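Xyn30D (Paenibacillus barcinonensis, PDB 4QB6) is probably a modular endo-xylanase acting on glucuronoxylan, whose calcium-binding family 35 carbohydrate-binding module, the part described here, binds glucuronic acid of an aldouronic acid. Local coordinates at residues A[57-68]-A[153-161]; A[92-102]-A[119-130]. All blocks are in the same frame, centred on the assembly; numbering follows the deposited sequence.

Contact 1 of 2, residues A[57-68]-A[153-161]; sequences YPGYTGSGYVNF and GPNMDNITV. With CA (calcium ion), chain D; CA (calcium ion), chain C; GCU (alpha-D-glucopyranuronic acid), chain B.
Val-66 and Met-156 pair in the tightly packed part of this contact, antiparallel and hydrogen-bonded, with two nearly straight bonds: Val-66 N reaches Met-156 O at 2.8 Å, and the return bond from Met-156 N to Val-66 O is just as short. Next to this bridge Phe-68 turns its ring edge to the chain, with CD2 3.0 Å from Pro-154 O. The same atom lies 3.7 Å from Gly-153 CA, so a side chain on Gly-153 would run into the ring. On the other side of Val-66, Tyr-65 packs its CD1 3.8 Å from Asn-155 CB.

At Asp-157 packing gives way to charge. With CG anti to the backbone N (chi1 -173°), the carboxylate swings toward the 61-64 turn. Both oxygens offer their syn lone pairs to Thr-61 N, a forked bond, and OD1 also binds a calcium ion at 2.3 Å. Thr-61 O, Gly-64 O and Asp-157 O complete this segment pair's share of the metal; Glu-41 and Glu-43 supply the rest. OD2 forms a salt bridge with Arg-94, which probably balances its charge.

The loop edge is looser. Thr-61 and Tyr-57 are partly exposed there, and Tyr-57 stands beside Asn-155, its OH joined to glucuronate O2 at 2.9 Å. Nearby, Asn-67 OD1 and Phe-68 O hold a second calcium with Glu-152, two waters and two sugar oxygens; the Asn-67 side chain also has Glu-54 as a polar partner. One calcium buried between loop and strand, another shared with the uronic acid, is the pattern of a CBM35 beta-sandwich module.

Contact 2 of 2, residues A[92-102]-A[119-130]; sequences KFRYALESGTR and FTETGSWSTWGE. With GCU (alpha-D-glucopyranuronic acid), chain B.
The uronic-acid pocket of this CBM35 module takes one wall from the loops that continue an antiparallel strand pair, where Trp-125 packs on Leu-97 and Glu-98. Glu-98 CB sits over the indole in a CH-pi contact, 3.6 Å from the centroid of the five-membered ring, and glucuronate C4 lies over the opposite face, so that the indole is held between the Glu-98 side chain and the sugar. An alanine at Trp-125 is likely to leave this sugar face without its platform and set the Glu-98 side chain free to turn. Arg-102, extended from CG to NE, meets the sugar carboxylate end on: NH1 donates to O6A at 2.8 Å and NH2 to O6B.

Behind the pocket, Leu-97 O is gripped twice, by Thr-122 N and Gly-123 N. Thr-122 OG1 accepts from Leu-97 N at 3.0 Å and donates its own hydrogen bond to Thr-127 O, pinning the turn. Where the strands pair, Trp-128 is sandwiched: Ala-96 CB lies over the six-membered ring, 3.9 Å from its centroid, while the guanidinium of Arg-94, 15° from parallel and salt-bridged to Asp-157, lies over the other face with NH1 toward the rim. The indole NE1 of Trp-128 is hydrogen-bonded to Pro-58 O.

On the opposite side of the sheet Phe-119 drives its edge into two aromatic faces, T-shaped against both Phe-93 and Tyr-95, with ring planes at 77° and 85°. Tyr-95 donates from OH to Thr-120 O at 2.7 Å, while two waters donate to the same hydroxyl oxygen.

In the fold
The two contacts illustrate how a beta sandwich builds one binding site from distant pieces of chain. Contact 1 is buried and lies closer to the chain centre; contact 2, nested within the loop that contact 1 closes, is only partly buried and reaches the surface. They share a sheet, in which strands 155-163 and 87-96 are neighbours, and Asp-157 OD2 meets Arg-94 NH1 across them at 2.7 Å. Their chemistry follows their place: metal ions and carboxylates dominate contact 1, aromatic rings and loop hydrogen bonds contact 2. At the sugar they converge, Tyr-57 of one stacking with Trp-125 of the other beside the same glucuronate.

Contact 1 of 2, residues A[57-68]-A[153-161]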
loop_
_atom_site.group_PDB
_atom_site.type_symbol
_atom_site.label_atom_id
_atom_site.label_comp_id
_atom_site.label_asym_id
_atom_site.label_seq_id
_atom_site.Cartn_x
_atom_site.Cartn_y
_atom_site.Cartn_z
ATOM N N TYR A 57 -8.047 -9.283 12.159
ATOM C CA TYR A 57 -8.593 -8.017 12.695
ATOM C C TYR A 57 -9.710 -7.543 11.796
ATOM O O TYR A 57 -9.564 -7.478 10.575
ATOM C CB TYR A 57 -7.503 -6.956 12.804
ATOM C CG TYR A 57 -6.464 -7.367 13.781
ATOM C CD1 TYR A 57 -6.751 -7.428 15.135
ATOM C CD2 TYR A 57 -5.214 -7.792 13.355
ATOM C CE1 TYR A 57 -5.793 -7.862 16.053
ATOM C CE2 TYR A 57 -4.273 -8.220 14.258
ATOM C CZ TYR A 57 -4.578 -8.276 15.583
ATOM O OH TYR A 57 -3.590 -8.700 16.470
ATOM N N PRO A 58 -10.865 -7.212 12.376
ATOM C CA PRO A 58 -12.024 -6.822 11.604
ATOM C C PRO A 58 -11.902 -5.400 11.040
ATOM O O PRO A 58 -11.112 -4.601 11.516
ATOM C CB PRO A 58 -13.153 -6.925 12.630
ATOM C CG PRO A 58 -12.500 -6.633 13.897
ATOM C CD PRO A 58 -11.149 -7.277 13.815
ATOM N N GLY A 59 -12.702 -5.131 10.017
ATOM C CA GLY A 59 -12.852 -3.800 9.486
ATOM C C GLY A 59 -12.240 -3.542 8.134
ATOM O O GLY A 59 -12.374 -2.453 7.602
ATOM N N TYR A 60 -11.551 -4.555 7.595
ATOM C CA TYR A 60 -10.980 -4.491 6.256
ATOM C C TYR A 60 -12.064 -4.492 5.195
ATOM O O TYR A 60 -13.184 -4.970 5.404
ATOM C CB TYR A 60 -10.016 -5.674 6.039
ATOM C CG TYR A 60 -10.656 -7.017 6.319
ATOM C CD1 TYR A 60 -11.452 -7.630 5.364
ATOM C CD2 TYR A 60 -10.511 -7.651 7.546
ATOM C CE1 TYR A 60 -12.076 -8.849 5.605
ATOM C CE2 TYR A 60 -11.147 -8.871 7.808
ATOM C CZ TYR A 60 -11.898 -9.452 6.820
ATOM O OH TYR A 60 -12.540 -10.669 7.067
ATOM N N THR A 61 -11.668 -4.055 4.013
ATOM C CA THR A 61 -12.492 -3.991 2.809
ATOM C C THR A 61 -12.109 -5.244 2.011
ATOM O O THR A 61 -10.989 -5.763 2.135
ATOM C CB THR A 61 -12.167 -2.696 2.004
ATOM O OG1 THR A 61 -12.532 -1.523 2.742
ATOM C CG2 THR A 61 -12.873 -2.621 0.690
ATOM N N GLY A 62 -13.011 -5.757 1.181
ATOM C CA GLY A 62 -12.713 -6.939 0.406
ATOM C C GLY A 62 -12.628 -8.192 1.225
ATOM O O GLY A 62 -13.298 -8.319 2.239
ATOM N N SER A 63 -11.773 -9.113 0.834
ATOM C CA SER A 63 -11.685 -10.398 1.491
ATOM C C SER A 63 -10.662 -10.487 2.610
ATOM O O SER A 63 -10.562 -11.503 3.283
ATOM C CB SER A 63 -11.405 -11.488 0.462
ATOM O OG SER A 63 -10.186 -11.234 -0.200
ATOM N N GLY A 64 -9.874 -9.425 2.821
ATOM C CA GLY A 64 -8.898 -9.432 3.887
ATOM C C GLY A 64 -7.975 -8.242 3.803
ATOM O O GLY A 64 -8.350 -7.204 3.308
ATOM N N TYR A 65 -6.769 -8.444 4.327
ATOM C CA TYR A 65 -5.712 -7.441 4.278
ATOM C C TYR A 65 -4.409 -8.183 4.194
ATOM O O TYR A 65 -4.360 -9.411 4.358
ATOM C CB TYR A 65 -5.760 -6.494 5.496
ATOM C CG TYR A 65 -5.682 -7.209 6.811
ATOM C CD1 TYR A 65 -4.469 -7.538 7.383
ATOM C CD2 TYR A 65 -6.835 -7.572 7.505
ATOM C CE1 TYR A 65 -4.391 -8.234 8.564
ATOM C CE2 TYR A 65 -6.779 -8.252 8.697
ATOM C CZ TYR A 65 -5.547 -8.577 9.232
ATOM O OH TYR A 65 -5.519 -9.279 10.422
ATOM N N VAL A 66 -3.333 -7.446 3.948
ATOM C CA VAL A 66 -2.001 -8.079 3.852
ATOM C C VAL A 66 -1.189 -7.749 5.091
ATOM O O VAL A 66 -1.111 -6.578 5.505
ATOM C CB VAL A 66 -1.281 -7.640 2.585
ATOM C CG1 VAL A 66 0.155 -8.148 2.591
ATOM C CG2 VAL A 66 -2.034 -8.136 1.369
ATOM N N ASN A 67 -0.561 -8.771 5.653
ATOM C CA ASN A 67 0.342 -8.648 6.747
ATOM C C ASN A 67 1.759 -8.843 6.225
ATOM O O ASN A 67 2.083 -9.915 5.692
ATOM C CB ASN A 67 -0.031 -9.724 7.777
ATOM C CG ASN A 67 0.853 -9.703 8.970
ATOM O OD1 ASN A 67 1.820 -8.975 9.009
ATOM N ND2 ASN A 67 0.553 -10.528 9.962
ATOM N N PHE A 68 2.601 -7.812 6.282
ATOM C CA PHE A 68 4.031 -7.969 5.950
ATOM C C PHE A 68 4.686 -8.807 7.017
ATOM O O PHE A 68 4.515 -8.540 8.178
ATOM C CB PHE A 68 4.739 -6.606 5.905
ATOM C CG PHE A 68 4.239 -5.627 4.859
ATOM C CD1 PHE A 68 4.815 -5.577 3.588
ATOM C CD2 PHE A 68 3.252 -4.688 5.177
ATOM C CE1 PHE A 68 4.424 -4.619 2.693
ATOM C CE2 PHE A 68 2.870 -3.743 4.241
ATOM C CZ PHE A 68 3.437 -3.721 3.002
ATOM N N GLY A 153 6.077 -3.558 8.389
ATOM C CA GLY A 153 5.079 -2.728 7.711
ATOM C C GLY A 153 3.773 -2.679 8.429
ATOM O O GLY A 153 3.466 -3.525 9.250
ATOM N N PRO A 154 2.924 -1.714 8.076
ATOM C CA PRO A 154 1.557 -1.721 8.561
ATOM C C PRO A 154 0.768 -2.860 7.933
ATOM O O PRO A 154 1.125 -3.327 6.860
ATOM C CB PRO A 154 1.037 -0.381 8.078
ATOM C CG PRO A 154 1.754 -0.156 6.801
ATOM C CD PRO A 154 3.138 -0.720 7.023
ATOM N N ASN A 155 -0.310 -3.296 8.559
ATOM C CA ASN A 155 -1.205 -4.200 7.887
ATOM C C ASN A 155 -1.952 -3.397 6.813
ATOM O O ASN A 155 -2.462 -2.303 7.100
ATOM C CB ASN A 155 -2.185 -4.843 8.835
ATOM C CG ASN A 155 -1.558 -5.863 9.746
ATOM O OD1 ASN A 155 -0.438 -6.324 9.537
ATOM N ND2 ASN A 155 -2.320 -6.276 10.747
ATOM N N MET A 156 -2.020 -3.883 5.584
ATOM C CA MET A 156 -2.426 -3.073 4.445
ATOM C C MET A 156 -3.718 -3.581 3.870
ATOM O O MET A 156 -3.810 -4.744 3.449
ATOM C CB MET A 156 -1.339 -3.098 3.367
ATOM C CG MET A 156 -1.583 -2.139 2.216
ATOM S SD MET A 156 -1.695 -0.415 2.679
ATOM C CE MET A 156 -0.122 -0.062 3.306
ATOM N N ASP A 157 -4.740 -2.735 3.845
ATOM C CA ASP A 157 -6.070 -3.157 3.384
ATOM C C ASP A 157 -6.275 -2.958 1.902
ATOM O O ASP A 157 -6.733 -3.875 1.212
ATOM C CB ASP A 157 -7.146 -2.410 4.174
ATOM C CG ASP A 157 -8.535 -2.902 3.893
ATOM O OD1 ASP A 157 -8.722 -4.029 3.409
ATOM O OD2 ASP A 157 -9.447 -2.109 4.189
ATOM N N ASN A 158 -5.976 -1.775 1.420
ATOM C CA ASN A 158 -6.273 -1.395 0.030
ATOM C C ASN A 158 -5.557 -0.108 -0.278
ATOM O O ASN A 158 -5.011 0.541 0.644
ATOM C CB ASN A 158 -7.814 -1.300 -0.229
ATOM C CG ASN A 158 -8.485 -0.140 0.458
ATOM O OD1 ASN A 158 -9.597 -0.278 1.021
ATOM N ND2 ASN A 158 -7.916 0.971 0.366
ATOM N N ILE A 159 -5.525 0.252 -1.549
ATOM C CA ILE A 159 -5.177 1.597 -1.982
ATOM C C ILE A 159 -6.280 2.162 -2.841
ATOM O O ILE A 159 -7.052 1.416 -3.494
ATOM C CB ILE A 159 -3.864 1.671 -2.771
ATOM C CG1 ILE A 159 -3.902 0.766 -4.008
ATOM C CG2 ILE A 159 -2.722 1.354 -1.848
ATOM C CD1 ILE A 159 -2.713 0.909 -4.915
ATOM N N THR A 160 -6.413 3.473 -2.819
ATOM C CA THR A 160 -7.313 4.186 -3.753
ATOM C C THR A 160 -6.469 5.142 -4.529
ATOM O O THR A 160 -5.678 5.898 -3.939
ATOM C CB THR A 160 -8.435 4.893 -3.022
ATOM O OG1 THR A 160 -9.166 3.944 -2.245
ATOM C CG2 THR A 160 -9.386 5.591 -3.991
ATOM N N VAL A 161 -6.613 5.165 -5.840
ATOM C CA VAL A 161 -5.815 6.018 -6.727
ATOM C C VAL A 161 -6.767 6.991 -7.386
ATOM O O VAL A 161 -7.784 6.579 -7.970
ATOM C CB VAL A 161 -5.114 5.171 -7.801
ATOM C CG1 VAL A 161 -4.271 6.041 -8.712
ATOM C CG2 VAL A 161 -4.266 4.089 -7.133
HETATM CA CA CA D . -8.690 -5.499 1.693
HETATM CA CA CA C . 3.468 -7.759 10.178
HETATM C C1 GCU B . 0.763 -8.846 15.357
HETATM C C2 GCU B . -0.491 -8.742 14.528
HETATM C C3 GCU B . -0.188 -8.710 13.046
HETATM C C4 GCU B . 0.894 -7.587 12.757
HETATM C C5 GCU B . 2.116 -7.874 13.607
HETATM C C6 GCU B . 3.195 -6.890 13.420
HETATM O O2 GCU B . -1.417 -9.795 14.898
HETATM O O3 GCU B . -1.319 -8.452 12.221
HETATM O O4 GCU B . 1.291 -7.696 11.373
HETATM O O5 GCU B . 1.665 -7.820 14.945
HETATM O O6A GCU B . 3.638 -6.701 12.279
HETATM O O6B GCU B . 3.639 -6.278 14.384
HETATM O O HOH W 1 2.270 -6.048 8.881
HETATM O O HOH W 2 3.757 -9.940 11.161
#

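Contact 2 of 2, residues A[92-102]-A[119-130]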
loop_
_atom_site.group_PDB
_atom_site.type_symbol
_atom_site.label_atom_id
_atom_site.label_comp_id
_atom_site.label_asym_id
_atom_site.label_seq_id
_atom_site.Cartn_x
_atom_site.Cartn_y
_atom_site.Cartn_z
ATOM N N LYS A 92 -4.002 6.699 -1.848
ATOM C CA LYS A 92 -4.472 6.670 -0.475
ATOM C C LYS A 92 -4.472 5.258 0.035
ATOM O O LYS A 92 -5.220 4.410 -0.450
ATOM C CB LYS A 92 -5.856 7.305 -0.391
ATOM C CG LYS A 92 -6.447 7.298 1.018
ATOM C CD LYS A 92 -7.759 8.067 1.090
ATOM C CE LYS A 92 -8.843 7.470 0.244
ATOM N NZ LYS A 92 -10.076 8.313 0.343
ATOM N N PHE A 93 -3.612 4.968 0.996
ATOM C CA PHE A 93 -3.487 3.667 1.622
ATOM C C PHE A 93 -4.425 3.574 2.793
ATOM O O PHE A 93 -4.443 4.500 3.618
ATOM C CB PHE A 93 -2.059 3.478 2.173
ATOM C CG PHE A 93 -0.981 3.545 1.133
ATOM C CD1 PHE A 93 -0.397 4.753 0.787
ATOM C CD2 PHE A 93 -0.548 2.401 0.482
ATOM C CE1 PHE A 93 0.596 4.796 -0.156
ATOM C CE2 PHE A 93 0.433 2.473 -0.483
ATOM C CZ PHE A 93 0.995 3.676 -0.801
ATOM N N ARG A 94 -5.189 2.508 2.910
ATOM C CA ARG A 94 -5.983 2.211 4.109
ATOM C C ARG A 94 -5.242 1.111 4.830
ATOM O O ARG A 94 -4.991 0.036 4.253
ATOM C CB ARG A 94 -7.403 1.797 3.768
ATOM C CG ARG A 94 -8.291 1.637 5.010
ATOM C CD ARG A 94 -9.752 1.513 4.619
ATOM N NE ARG A 94 -10.676 1.565 5.773
ATOM C CZ ARG A 94 -11.177 0.514 6.373
ATOM N NH1 ARG A 94 -10.825 -0.698 6.028
ATOM N NH2 ARG A 94 -12.041 0.656 7.382
ATOM N N TYR A 95 -4.867 1.361 6.085
ATOM C CA TYR A 95 -3.932 0.500 6.814
ATOM C C TYR A 95 -4.170 0.545 8.294
ATOM O O TYR A 95 -4.809 1.482 8.788
ATOM C CB TYR A 95 -2.469 0.924 6.510
ATOM C CG TYR A 95 -2.051 2.201 7.202
ATOM C CD1 TYR A 95 -2.353 3.456 6.677
ATOM C CD2 TYR A 95 -1.365 2.164 8.406
ATOM C CE1 TYR A 95 -1.988 4.610 7.338
ATOM C CE2 TYR A 95 -0.993 3.315 9.058
ATOM C CZ TYR A 95 -1.326 4.527 8.534
ATOM O OH TYR A 95 -0.947 5.709 9.178
ATOM N N ALA A 96 -3.621 -0.421 9.017
ATOM C CA ALA A 96 -3.696 -0.428 10.474
ATOM C C ALA A 96 -2.316 -0.626 11.014
ATOM O O ALA A 96 -1.501 -1.364 10.448
ATOM C CB ALA A 96 -4.644 -1.515 10.948
ATOM N N LEU A 97 -2.023 0.023 12.122
ATOM C CA LEU A 97 -0.700 -0.069 12.756
ATOM C C LEU A 97 -0.863 0.222 14.239
ATOM O O LEU A 97 -1.101 1.376 14.599
ATOM C CB LEU A 97 0.276 0.900 12.070
ATOM C CG LEU A 97 1.683 0.987 12.645
ATOM C CD1 LEU A 97 2.316 -0.374 12.834
ATOM C CD2 LEU A 97 2.540 1.855 11.735
ATOM N N GLU A 98 -0.697 -0.780 15.097
ATOM C CA GLU A 98 -1.016 -0.544 16.510
ATOM C C GLU A 98 -0.176 0.536 17.157
ATOM O O GLU A 98 -0.722 1.437 17.789
ATOM C CB GLU A 98 -0.879 -1.841 17.261
ATOM C CG GLU A 98 -1.104 -1.789 18.782
ATOM C CD GLU A 98 -0.894 -3.171 19.408
ATOM O OE1 GLU A 98 0.262 -3.628 19.571
ATOM O OE2 GLU A 98 -1.894 -3.845 19.702
ATOM N N SER A 99 1.135 0.476 16.983
ATOM C CA SER A 99 2.018 1.474 17.577
ATOM C C SER A 99 3.249 1.661 16.727
ATOM O O SER A 99 3.632 0.799 15.933
ATOM C CB SER A 99 2.441 1.088 18.996
ATOM O OG SER A 99 3.264 -0.061 18.966
ATOM N N GLY A 100 3.863 2.809 16.902
ATOM C CA GLY A 100 5.112 3.123 16.209
ATOM C C GLY A 100 4.910 3.555 14.782
ATOM O O GLY A 100 3.781 3.509 14.265
ATOM N N THR A 101 6.000 3.933 14.144
ATOM C CA THR A 101 6.037 4.326 12.749
ATOM C C THR A 101 6.800 3.277 11.997
ATOM O O THR A 101 7.848 2.837 12.440
ATOM C CB THR A 101 6.696 5.690 12.571
ATOM O OG1 THR A 101 5.857 6.655 13.230
ATOM C CG2 THR A 101 6.852 6.073 11.116
ATOM N N ARG A 102 6.292 2.871 10.833
ATOM C CA ARG A 102 6.960 1.902 9.974
ATOM C C ARG A 102 7.130 2.508 8.616
ATOM O O ARG A 102 6.201 3.160 8.107
ATOM C CB ARG A 102 6.202 0.587 9.928
ATOM C CG ARG A 102 6.054 -0.058 11.300
ATOM C CD ARG A 102 5.410 -1.424 11.272
ATOM N NE ARG A 102 5.371 -2.007 12.601
ATOM C CZ ARG A 102 4.950 -3.234 12.866
ATOM N NH1 ARG A 102 4.530 -4.021 11.916
ATOM N NH2 ARG A 102 4.969 -3.709 14.105
ATOM N N PHE A 119 4.667 5.483 7.706
ATOM C CA PHE A 119 3.272 5.188 8.041
ATOM C C PHE A 119 3.210 5.262 9.560
ATOM O O PHE A 119 3.817 4.463 10.261
ATOM C CB PHE A 119 2.888 3.789 7.550
ATOM C CG PHE A 119 2.684 3.719 6.070
ATOM C CD1 PHE A 119 3.759 3.838 5.184
ATOM C CD2 PHE A 119 1.397 3.571 5.530
ATOM C CE1 PHE A 119 3.553 3.810 3.811
ATOM C CE2 PHE A 119 1.222 3.530 4.175
ATOM C CZ PHE A 119 2.275 3.648 3.329
ATOM N N THR A 120 2.419 6.205 10.062
ATOM C CA THR A 120 2.322 6.452 11.478
ATOM C C THR A 120 1.230 5.612 12.113
ATOM O O THR A 120 0.308 5.110 11.439
ATOM C CB THR A 120 2.136 7.939 11.783
ATOM O OG1 THR A 120 0.918 8.385 11.196
ATOM C CG2 THR A 120 3.287 8.737 11.303
ATOM N N GLU A 121 1.317 5.391 13.417
ATOM C CA GLU A 121 0.394 4.455 14.041
ATOM C C GLU A 121 -1.054 4.927 13.907
ATOM O O GLU A 121 -1.361 6.112 13.736
ATOM C CB GLU A 121 0.742 4.192 15.516
ATOM C CG GLU A 121 0.593 5.416 16.414
ATOM C CD GLU A 121 0.953 5.137 17.865
ATOM O OE1 GLU A 121 2.132 4.834 18.151
ATOM O OE2 GLU A 121 0.061 5.269 18.724
ATOM N N THR A 122 -1.936 3.944 13.971
ATOM C CA THR A 122 -3.371 4.174 14.049
ATOM C C THR A 122 -3.875 3.879 15.461
ATOM O O THR A 122 -5.013 4.254 15.759
ATOM C CB THR A 122 -4.128 3.317 13.019
ATOM O OG1 THR A 122 -3.994 1.941 13.364
ATOM C CG2 THR A 122 -3.682 3.601 11.611
ATOM N N GLY A 123 -3.111 3.206 16.309
ATOM C CA GLY A 123 -3.506 2.968 17.712
ATOM C C GLY A 123 -3.978 1.575 18.038
ATOM O O GLY A 123 -3.980 1.143 19.202
ATOM N N SER A 124 -4.399 0.859 16.989
ATOM C CA SER A 124 -4.983 -0.468 17.120
ATOM C C SER A 124 -4.844 -1.231 15.809
ATOM O O SER A 124 -4.943 -0.639 14.740
ATOM C CB SER A 124 -6.472 -0.389 17.478
ATOM O OG SER A 124 -7.024 -1.692 17.430
ATOM N N TRP A 125 -4.701 -2.552 15.886
ATOM C CA TRP A 125 -4.721 -3.335 14.674
ATOM C C TRP A 125 -6.100 -3.386 14.024
ATOM O O TRP A 125 -6.232 -3.818 12.892
ATOM C CB TRP A 125 -4.187 -4.753 14.867
ATOM C CG TRP A 125 -2.757 -4.816 15.260
ATOM C CD1 TRP A 125 -2.257 -5.296 16.425
ATOM C CD2 TRP A 125 -1.630 -4.422 14.453
ATOM N NE1 TRP A 125 -0.875 -5.191 16.401
ATOM C CE2 TRP A 125 -0.475 -4.666 15.207
ATOM C CE3 TRP A 125 -1.492 -3.862 13.181
ATOM C CZ2 TRP A 125 0.798 -4.366 14.733
ATOM C CZ3 TRP A 125 -0.232 -3.606 12.710
ATOM C CH2 TRP A 125 0.895 -3.833 13.503
ATOM N N SER A 126 -7.135 -2.905 14.739
ATOM C CA SER A 126 -8.456 -2.759 14.106
ATOM C C SER A 126 -8.895 -1.309 13.944
ATOM O O SER A 126 -10.057 -1.040 13.666
ATOM C CB SER A 126 -9.525 -3.632 14.768
ATOM O OG SER A 126 -9.919 -3.151 16.034
ATOM N N THR A 127 -7.950 -0.382 14.052
ATOM C CA THR A 127 -8.186 1.010 13.656
ATOM C C THR A 127 -7.552 1.179 12.284
ATOM O O THR A 127 -6.313 1.145 12.136
ATOM C CB THR A 127 -7.613 2.040 14.610
ATOM O OG1 THR A 127 -8.260 1.854 15.876
ATOM C CG2 THR A 127 -7.849 3.450 14.099
ATOM N N TRP A 128 -8.384 1.375 11.282
ATOM C CA TRP A 128 -7.946 1.524 9.904
ATOM C C TRP A 128 -7.866 2.987 9.576
ATOM O O TRP A 128 -8.894 3.674 9.508
ATOM C CB TRP A 128 -8.902 0.793 8.971
ATOM C CG TRP A 128 -8.940 -0.670 9.251
ATOM C CD1 TRP A 128 -9.817 -1.314 10.063
ATOM C CD2 TRP A 128 -8.018 -1.672 8.785
ATOM N NE1 TRP A 128 -9.517 -2.654 10.102
ATOM C CE2 TRP A 128 -8.424 -2.905 9.313
ATOM C CE3 TRP A 128 -6.903 -1.643 7.932
ATOM C CZ2 TRP A 128 -7.738 -4.081 9.063
ATOM C CZ3 TRP A 128 -6.220 -2.807 7.707
ATOM C CH2 TRP A 128 -6.659 -4.004 8.232
ATOM N N GLY A 129 -6.651 3.484 9.429
ATOM C CA GLY A 129 -6.404 4.860 9.060
ATOM C C GLY A 129 -6.060 4.993 7.606
ATOM O O GLY A 129 -6.005 4.013 6.852
ATOM N N GLU A 130 -5.802 6.208 7.190
ATOM C CA GLU A 130 -5.485 6.528 5.809
ATOM C C GLU A 130 -4.244 7.367 5.731
ATOM O O GLU A 130 -3.978 8.209 6.610
ATOM C CB GLU A 130 -6.681 7.244 5.142
ATOM C CG GLU A 130 -7.872 6.300 4.968
ATOM C CD GLU A 130 -9.124 6.896 4.342
ATOM O OE1 GLU A 130 -9.246 8.132 4.301
ATOM O OE2 GLU A 130 -9.992 6.089 3.929
HETATM C C1 GCU B . 0.763 -8.846 15.357
HETATM C C2 GCU B . -0.491 -8.742 14.528
HETATM C C3 GCU B . -0.188 -8.710 13.046
HETATM C C4 GCU B . 0.894 -7.587 12.757
HETATM C C5 GCU B . 2.116 -7.874 13.607
HETATM C C6 GCU B . 3.195 -6.890 13.420
HETATM O O2 GCU B . -1.417 -9.795 14.898
HETATM O O3 GCU B . -1.319 -8.452 12.221
HETATM O O4 GCU B . 1.291 -7.696 11.373
HETATM O O5 GCU B . 1.665 -7.820 14.945
HETATM O O6A GCU B . 3.638 -6.701 12.279
HETATM O O6B GCU B . 3.639 -6.278 14.384
HETATM O O HOH W 3 -11.054 4.434 6.026
HETATM O O HOH W 4 0.963 8.063 8.316
HETATM O O HOH W 5 -3.351 7.239 9.685
HETATM O O HOH W 6 -5.056 -4.084 18.276
HETATM O O HOH W 7 0.857 -6.383 18.500
HETATM O O HOH W 8 3.616 6.673 14.856
#